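Local coordinates for fatty-acid-binding protein 1 (Arabidopsis thaliana, PDB 4DOO) that binds fatty acids, preferring saturated ones, and may take part in alpha-linolenic acid metabolism, at residues A[180-185]-A[194-199]. Numbering follows the deposited sequence.
With DAO (lauric acid), chain C.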
ATOM      1  N   LEU A 180       4.852  -4.568  -0.140  1.00 15.57           N
ATOM      2  CA  LEU A 180       5.869  -3.521  -0.077  1.00 15.27           C
ATOM      3  C   LEU A 180       5.607  -2.554   1.065  1.00 13.40           C
ATOM      4  O   LEU A 180       6.532  -1.951   1.604  1.00 14.86           O
ATOM      5  CB  LEU A 180       5.894  -2.715  -1.382  1.00 14.31           C
ATOM      6  CG  LEU A 180       6.353  -3.440  -2.644  1.00 16.28           C
ATOM      7  CD1 LEU A 180       6.179  -2.524  -3.854  1.00 18.45           C
ATOM      8  CD2 LEU A 180       7.812  -3.860  -2.479  1.00 17.15           C
ATOM      9  N   TYR A 181       4.334  -2.401   1.415  1.00 13.95           N
ATOM     10  CA  TYR A 181       3.934  -1.472   2.461  1.00 13.44           C
ATOM     11  C   TYR A 181       3.625  -2.103   3.820  1.00 15.55           C
ATOM     12  O   TYR A 181       3.936  -1.521   4.861  1.00 16.80           O
ATOM     13  CB  TYR A 181       2.714  -0.677   1.974  1.00 11.92           C
ATOM     14  CG  TYR A 181       2.961   0.064   0.672  1.00 10.62           C
ATOM     15  CD1 TYR A 181       3.651   1.279   0.655  1.00 15.24           C
ATOM     16  CD2 TYR A 181       2.544  -0.475  -0.543  1.00 13.01           C
ATOM     17  CE1 TYR A 181       3.922   1.939  -0.548  1.00 12.15           C
ATOM     18  CE2 TYR A 181       2.808   0.171  -1.751  1.00 15.80           C
ATOM     19  CZ  TYR A 181       3.497   1.375  -1.746  1.00 17.58           C
ATOM     20  OH  TYR A 181       3.763   2.001  -2.945  1.00 16.58           O
ATOM     21  N   ILE A 182       3.031  -3.290   3.811  1.00 16.46           N
ATOM     22  CA  ILE A 182       2.648  -3.953   5.059  1.00 17.53           C
ATOM     23  C   ILE A 182       3.242  -5.351   5.258  1.00 21.46           C
ATOM     24  O   ILE A 182       2.788  -6.109   6.118  1.00 26.88           O
ATOM     25  CB  ILE A 182       1.094  -4.026   5.147  1.00 16.76           C
ATOM     26  CG1 ILE A 182       0.515  -2.616   5.041  1.00 18.16           C
ATOM     27  CG2 ILE A 182       0.643  -4.645   6.469  1.00 23.66           C
ATOM     28  CD1 ILE A 182       1.012  -1.669   6.120  1.00 21.53           C
ATOM     29  N   GLY A 183       4.273  -5.681   4.489  1.00 20.11           N
ATOM     30  CA  GLY A 183       4.892  -6.990   4.602  1.00 19.50           C
ATOM     31  C   GLY A 183       6.075  -7.072   5.553  1.00 20.76           C
ATOM     32  O   GLY A 183       6.341  -6.148   6.324  1.00 18.76           O
ATOM     33  N   GLU A 184       6.795  -8.187   5.485  1.00 21.62           N
ATOM     34  CA  GLU A 184       7.949  -8.427   6.344  1.00 21.10           C
ATOM     35  C   GLU A 184       9.077  -7.407   6.192  1.00 23.44           C
ATOM     36  O   GLU A 184       9.740  -7.050   7.170  1.00 21.94           O
ATOM     37  CB  GLU A 184       8.498  -9.833   6.082  1.00 27.64           C
ATOM     38  CG  GLU A 184       9.633 -10.244   7.001  1.00 32.88           C
ATOM     39  CD  GLU A 184       9.258 -10.138   8.466  1.00 40.74           C
ATOM     40  OE1 GLU A 184       8.158 -10.609   8.834  1.00 41.62           O
ATOM     41  OE2 GLU A 184      10.064  -9.587   9.247  1.00 43.86           O
ATOM     42  N   GLU A 185       9.300  -6.948   4.965  1.00 21.12           N
ATOM     43  CA  GLU A 185      10.350  -5.974   4.689  1.00 22.58           C
ATOM     44  C   GLU A 185       9.720  -4.765   3.986  1.00 23.21           C
ATOM     45  O   GLU A 185       9.889  -4.571   2.783  1.00 23.85           O
ATOM     46  CB  GLU A 185      11.417  -6.625   3.808  1.00 28.67           C
ATOM     47  CG  GLU A 185      12.079  -7.828   4.472  1.00 35.02           C
ATOM     48  CD  GLU A 185      12.808  -8.730   3.493  1.00 42.06           C
ATOM     49  OE1 GLU A 185      12.149  -9.296   2.593  1.00 46.74           O
ATOM     50  OE2 GLU A 185      14.041  -8.878   3.629  1.00 44.71           O
ATOM     51  N   ASP A 194       2.084   0.620  12.974  1.00 14.62           N
ATOM     52  CA  ASP A 194       0.872   1.380  13.249  1.00 14.98           C
ATOM     53  C   ASP A 194      -0.301   0.722  12.538  1.00 13.68           C
ATOM     54  O   ASP A 194      -1.393   0.634  13.087  1.00 13.62           O
ATOM     55  CB  ASP A 194       1.012   2.828  12.765  1.00 18.02           C
ATOM     56  CG  ASP A 194       1.930   3.653  13.648  1.00 25.29           C
ATOM     57  OD1 ASP A 194       2.256   4.802  13.269  1.00 24.08           O
ATOM     58  OD2 ASP A 194       2.319   3.151  14.727  1.00 27.15           O
ATOM     59  N   PHE A 195      -0.075   0.260  11.312  1.00 12.01           N
ATOM     60  CA  PHE A 195      -1.141  -0.376  10.552  1.00 12.96           C
ATOM     61  C   PHE A 195      -1.660  -1.620  11.262  1.00 12.29           C
ATOM     62  O   PHE A 195      -2.869  -1.798  11.404  1.00 12.84           O
ATOM     63  CB  PHE A 195      -0.653  -0.742   9.139  1.00 12.94           C
ATOM     64  CG  PHE A 195      -1.610  -1.619   8.373  1.00 16.23           C
ATOM     65  CD1 PHE A 195      -1.563  -3.005   8.504  1.00 21.11           C
ATOM     66  CD2 PHE A 195      -2.570  -1.062   7.536  1.00 16.99           C
ATOM     67  CE1 PHE A 195      -2.462  -3.823   7.814  1.00 19.94           C
ATOM     68  CE2 PHE A 195      -3.473  -1.873   6.843  1.00 18.29           C
ATOM     69  CZ  PHE A 195      -3.414  -3.252   6.983  1.00 21.83           C
ATOM     70  N   LEU A 196      -0.742  -2.475  11.704  1.00 11.68           N
ATOM     71  CA  LEU A 196      -1.109  -3.709  12.387  1.00 13.92           C
ATOM     72  C   LEU A 196      -1.755  -3.426  13.743  1.00 13.03           C
ATOM     73  O   LEU A 196      -2.713  -4.100  14.134  1.00 11.00           O
ATOM     74  CB  LEU A 196       0.125  -4.596  12.552  1.00 13.24           C
ATOM     75  CG  LEU A 196       0.734  -5.087  11.232  1.00 12.76           C
ATOM     76  CD1 LEU A 196       2.033  -5.861  11.507  1.00 12.66           C
ATOM     77  CD2 LEU A 196      -0.275  -5.973  10.511  1.00 13.85           C
ATOM     78  N   ASP A 197      -1.235  -2.430  14.454  1.00 13.55           N
ATOM     79  CA  ASP A 197      -1.795  -2.061  15.750  1.00 15.85           C
ATOM     80  C   ASP A 197      -3.230  -1.581  15.567  1.00 14.66           C
ATOM     81  O   ASP A 197      -4.129  -2.008  16.289  1.00 14.85           O
ATOM     82  CB  ASP A 197      -0.994  -0.932  16.418  1.00 17.38           C
ATOM     83  CG  ASP A 197       0.335  -1.398  17.005  1.00 23.14           C
ATOM     84  OD1 ASP A 197       0.517  -2.614  17.218  1.00 20.46           O
ATOM     85  OD2 ASP A 197       1.198  -0.531  17.274  1.00 23.33           O
ATOM     86  N   ASN A 198      -3.449  -0.696  14.595  1.00 13.88           N
ATOM     87  CA  ASN A 198      -4.782  -0.157  14.367  1.00 14.63           C
ATOM     88  C   ASN A 198      -5.737  -1.138  13.698  1.00 14.41           C
ATOM     89  O   ASN A 198      -6.948  -1.074  13.919  1.00 12.79           O
ATOM     90  CB  ASN A 198      -4.701   1.159  13.572  1.00 14.46           C
ATOM     91  CG  ASN A 198      -3.978   2.255  14.343  1.00 20.78           C
ATOM     92  OD1 ASN A 198      -4.174   2.405  15.555  1.00 18.70           O
ATOM     93  ND2 ASN A 198      -3.141   3.028  13.651  1.00 15.10           N
ATOM     94  N   ALA A 199      -5.202  -2.048  12.887  1.00 12.06           N
ATOM     95  CA  ALA A 199      -6.047  -3.046  12.237  1.00 12.79           C
ATOM     96  C   ALA A 199      -6.570  -3.985  13.322  1.00 13.20           C
ATOM     97  O   ALA A 199      -7.715  -4.438  13.272  1.00 13.73           O
ATOM     98  CB  ALA A 199      -5.243  -3.844  11.192  1.00  9.70           C
TER
HETATM   99  O1  DAO C 301       8.885   1.342  -5.706  1.00 22.31           O
HETATM  100  O2  DAO C 301       7.803   2.698  -4.345  1.00 17.68           O
HETATM  101  C1  DAO C 301       7.831   1.740  -5.153  1.00 24.46           C
HETATM  102  C2  DAO C 301       6.532   1.041  -5.487  1.00 24.33           C
HETATM  103  C3  DAO C 301       5.638   1.970  -6.291  1.00 25.00           C
HETATM  104  C4  DAO C 301       4.396   1.232  -6.810  1.00 23.86           C
HETATM  105  C5  DAO C 301       3.358   2.216  -7.351  1.00 25.69           C
HETATM  106  C6  DAO C 301       3.692   2.654  -8.775  1.00 26.06           C
HETATM  107  C7  DAO C 301       3.105   4.021  -9.087  1.00 28.69           C
HETATM  108  C8  DAO C 301       3.814   4.632 -10.286  1.00 31.63           C
HETATM  109  C9  DAO C 301       3.363   6.062 -10.524  1.00 34.69           C
HETATM  110  C10 DAO C 301       4.024   6.625 -11.778  1.00 39.34           C
HETATM  111  C11 DAO C 301       3.136   7.680 -12.428  1.00 40.17           C
HETATM  112  C12 DAO C 301       3.877   8.391 -13.540  1.00 40.29           C
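Ile182 lays its branched side chain over one face of the Phe195 ring, and this pair makes up nearly all of the contact between segments 180-185 and 194-199. Three atoms share the work. CG1 of Ile182 stands over the ring centre, while its CD1 lies over the face toward CG, 3.9 Å from the centroid of the Phe195 ring and 30° off its normal, a CH-pi contact that also brings it to 3.5 Å from Phe195 CG. CG2 comes down on the same face at the CD1-CE1 rim, with Ile182 CG2 to Phe195 CD1 at 3.4 Å. On the other helix, Phe195 has CG anti to its backbone N (chi1 170°), which swings the ring out to meet the isoleucine, the two side chains crossing at about a right angle. Val47 of strand 39-50 touches both partners, and Leu80 and Met87 also pack on Phe195, so the ring is buried among apolar neighbours.

The packing slackens toward Leu196: its CD2 lies in plane at the edge of the Phe195 ring and reaches Ile182 CG2 only at 4.4 Å. No hydrogen bond joins the two segments. Beyond this patch, Glu184 and Glu185 are solvent-exposed on one segment and Asp197 on the other, where it pairs with Arg71 in a salt bridge.

Just before Ile182, the chain faces the ligand: Leu180 CD1 comes to 3.9 Å from C2 of the lauric acid, and Tyr181 OH to 3.8 Å from its C3. That hydroxyl also hydrogen-bonds Tyr43, which itself binds the laurate. Leu180 and Tyr181 of helix 171-182 line the pocket, while Ile182 packs against helix 189-202, a helix-to-helix contact beside the antiparallel sheet in the fatty-acid-binding form of the chalcone-isomerase fold.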